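Local coordinates for protein putative N-acetylmuramoyl-L-alanine amidase (Enterococcus phage phiM1EF22, PDB 7D55) that probably binds the enterococcal cell wall as the tetrameric cell-binding domain of a phage lysin, a putative N-acetylmuramoyl-L-alanine amidase, at residues C3-I9 with A22-C28. Numbering follows the deposited sequence.
Sequences CLYERPI and AWTVMFC
Met26 lies over the phenol of Tyr5 in the antiparallel pairing of strands 3-9 and 22-28, the two longest strands, side by side in the interior of the mixed beta-sheet of this cell-binding domain. Met26 CB sits over one ring face, 3.6 Å from the centroid of the Tyr5 ring, a CH-pi contact 25° off the normal and offset toward the rim. Tyr5 CG stands between its own backbone N and carbonyl carbon (chi1 64°), which swings the ring across the pair and beneath Met26. The bent Met26 chain is flanked by Arg7 as well, whose CG comes within 3.5 Å of Met26 CG. Helix 71-78 packs on Tyr5 and Arg7 on this face, which also carries Met26: Glu76 is hydrogen-bonded to Tyr5 OH and forms a salt bridge with Arg7, tying the polar ends of both residues to the helix. Paired backbone N-H...O=C bonds join Cys3 to Cys28, Tyr5 to Met26, Arg7 to Thr24 and Ile9 to Ala22; the shortest, Met26 N to Tyr5 O, measures 2.7 Å. Beyond the pair, the sheet continues through strands 59-60 and 33-36. Leu4, Glu6, Val25 and Phe27 point to its other face, where Leu4 CD2 rests 4.0 Å from Phe27 CB and Glu6 reaches Gln62 by a hydrogen bond. Farther along, Trp23 CB starts away from strand 3-9, yet the ring folds back, bringing CE3 to 3.4 Å from Arg7 C. Pro8 CG makes a CH-pi contact over one face of the indole, 3.9 Å from the centroid of the Trp23 six-membered ring and 20° off its normal.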
loop_
_atom_site.group_PDB
_atom_site.type_symbol
_atom_site.label_atom_id
_atom_site.label_comp_id
_atom_site.label_asym_id
_atom_site.label_seq_id
_atom_site.Cartn_x
_atom_site.Cartn_y
_atom_site.Cartn_z
ATOM N N CYS A 3 -3.186 9.005 7.459
ATOM C CA CYS A 3 -3.365 10.105 8.392
ATOM C C CYS A 3 -2.064 10.879 8.494
ATOM O O CYS A 3 -0.998 10.392 8.107
ATOM C CB CYS A 3 -3.830 9.628 9.773
ATOM S SG CYS A 3 -2.670 8.596 10.684
ATOM N N LEU A 4 -2.180 12.111 8.980
ATOM C CA LEU A 4 -1.052 12.890 9.467
ATOM C C LEU A 4 -1.189 13.015 10.974
ATOM O O LEU A 4 -2.302 13.049 11.509
ATOM C CB LEU A 4 -1.054 14.295 8.862
ATOM C CG LEU A 4 -0.791 14.351 7.352
ATOM C CD1 LEU A 4 -1.259 15.680 6.753
ATOM C CD2 LEU A 4 0.692 14.119 7.090
ATOM N N TYR A 5 -0.055 13.083 11.663
ATOM C CA TYR A 5 -0.068 13.247 13.112
ATOM C C TYR A 5 1.250 13.876 13.525
ATOM O O TYR A 5 2.179 14.000 12.727
ATOM C CB TYR A 5 -0.303 11.912 13.844
ATOM C CG TYR A 5 0.796 10.889 13.655
ATOM C CD1 TYR A 5 0.818 10.063 12.539
ATOM C CD2 TYR A 5 1.806 10.738 14.606
ATOM C CE1 TYR A 5 1.821 9.114 12.367
ATOM C CE2 TYR A 5 2.813 9.782 14.448
ATOM C CZ TYR A 5 2.813 8.981 13.326
ATOM O OH TYR A 5 3.813 8.047 13.154
ATOM N N GLU A 6 1.326 14.275 14.789
ATOM C CA GLU A 6 2.559 14.815 15.338
ATOM C C GLU A 6 3.059 13.907 16.451
ATOM O O GLU A 6 2.261 13.305 17.172
ATOM C CB GLU A 6 2.320 16.219 15.890
ATOM C CG GLU A 6 2.068 17.242 14.794
ATOM C CD GLU A 6 1.647 18.592 15.339
ATOM O OE1 GLU A 6 0.546 19.059 15.001
ATOM O OE2 GLU A 6 2.410 19.188 16.105
ATOM N N ARG A 7 4.381 13.822 16.603
ATOM C CA ARG A 7 4.976 12.984 17.635
ATOM C C ARG A 7 6.340 13.552 18.013
ATOM O O ARG A 7 6.932 14.330 17.246
ATOM C CB ARG A 7 5.080 11.518 17.178
ATOM C CG ARG A 7 5.937 11.308 15.945
ATOM C CD ARG A 7 7.278 10.691 16.311
ATOM N NE ARG A 7 7.098 9.341 16.838
ATOM C CZ ARG A 7 7.510 8.917 18.032
ATOM N NH1 ARG A 7 8.164 9.733 18.858
ATOM N NH2 ARG A 7 7.272 7.657 18.393
ATOM N N PRO A 8 6.854 13.215 19.199
ATOM C CA PRO A 8 8.100 13.842 19.665
ATOM C C PRO A 8 9.339 13.375 18.910
ATOM O O PRO A 8 9.435 12.235 18.436
ATOM C CB PRO A 8 8.178 13.430 21.141
ATOM C CG PRO A 8 6.768 13.125 21.519
ATOM C CD PRO A 8 6.173 12.487 20.291
ATOM N N ILE A 9 10.323 14.273 18.859
ATOM C CA ILE A 9 11.601 14.023 18.210
ATOM C C ILE A 9 12.679 14.728 19.019
ATOM O O ILE A 9 12.439 15.774 19.629
ATOM C CB ILE A 9 11.593 14.483 16.723
ATOM C CG1 ILE A 9 12.888 14.100 16.017
ATOM C CG2 ILE A 9 11.380 15.984 16.611
ATOM C CD1 ILE A 9 12.818 14.254 14.510
ATOM N N ALA A 22 11.176 18.260 20.911
ATOM C CA ALA A 22 10.485 18.941 19.830
ATOM C C ALA A 22 9.466 17.978 19.232
ATOM O O ALA A 22 9.333 16.827 19.668
ATOM C CB ALA A 22 11.484 19.514 18.809
ATOM N N TRP A 23 8.729 18.456 18.234
ATOM C CA TRP A 23 7.678 17.673 17.600
ATOM C C TRP A 23 7.886 17.679 16.099
ATOM O O TRP A 23 8.394 18.655 15.538
ATOM C CB TRP A 23 6.276 18.242 17.939
ATOM C CG TRP A 23 5.991 18.107 19.394
ATOM C CD1 TRP A 23 6.449 18.907 20.397
ATOM C CD2 TRP A 23 5.233 17.070 20.022
ATOM N NE1 TRP A 23 6.005 18.443 21.618
ATOM C CE2 TRP A 23 5.257 17.313 21.409
ATOM C CE3 TRP A 23 4.523 15.964 19.546
ATOM C CZ2 TRP A 23 4.603 16.488 22.320
ATOM C CZ3 TRP A 23 3.856 15.149 20.461
ATOM C CH2 TRP A 23 3.913 15.412 21.829
ATOM N N THR A 24 7.503 16.574 15.457
ATOM C CA THR A 24 7.493 16.485 14.008
ATOM C C THR A 24 6.172 15.905 13.523
ATOM O O THR A 24 5.540 15.081 14.192
ATOM C CB THR A 24 8.633 15.624 13.456
ATOM O OG1 THR A 24 8.616 15.677 12.019
ATOM C CG2 THR A 24 8.497 14.168 13.925
ATOM N N VAL A 25 5.751 16.374 12.351
ATOM C CA VAL A 25 4.645 15.752 11.645
ATOM C C VAL A 25 5.129 14.443 11.047
ATOM O O VAL A 25 6.299 14.314 10.658
ATOM C CB VAL A 25 4.096 16.716 10.577
ATOM C CG1 VAL A 25 2.957 16.082 9.803
ATOM C CG2 VAL A 25 3.611 17.976 11.241
ATOM N N MET A 26 4.238 13.457 11.008
ATOM C CA MET A 26 4.468 12.169 10.375
ATOM C C MET A 26 3.277 11.855 9.484
ATOM O O MET A 26 2.157 12.329 9.715
ATOM C CB MET A 26 4.566 11.040 11.414
ATOM C CG MET A 26 5.657 11.213 12.474
ATOM S SD MET A 26 7.341 10.849 11.931
ATOM C CE MET A 26 7.231 9.084 11.622
ATOM N N PHE A 27 3.533 11.010 8.489
ATOM C CA PHE A 27 2.547 10.582 7.507
ATOM C C PHE A 27 2.457 9.065 7.565
ATOM O O PHE A 27 3.470 8.371 7.437
ATOM C CB PHE A 27 2.983 11.020 6.105
ATOM C CG PHE A 27 2.173 10.415 4.998
ATOM C CD1 PHE A 27 0.796 10.581 4.963
ATOM C CD2 PHE A 27 2.796 9.730 3.960
ATOM C CE1 PHE A 27 0.046 10.038 3.932
ATOM C CE2 PHE A 27 2.060 9.187 2.924
ATOM C CZ PHE A 27 0.677 9.350 2.905
ATOM N N CYS A 28 1.251 8.550 7.763
ATOM C CA CYS A 28 1.002 7.116 7.754
ATOM C C CYS A 28 0.175 6.781 6.525
ATOM O O CYS A 28 -0.814 7.463 6.241
ATOM C CB CYS A 28 0.237 6.704 9.008
ATOM S SG CYS A 28 -0.159 4.959 9.003
#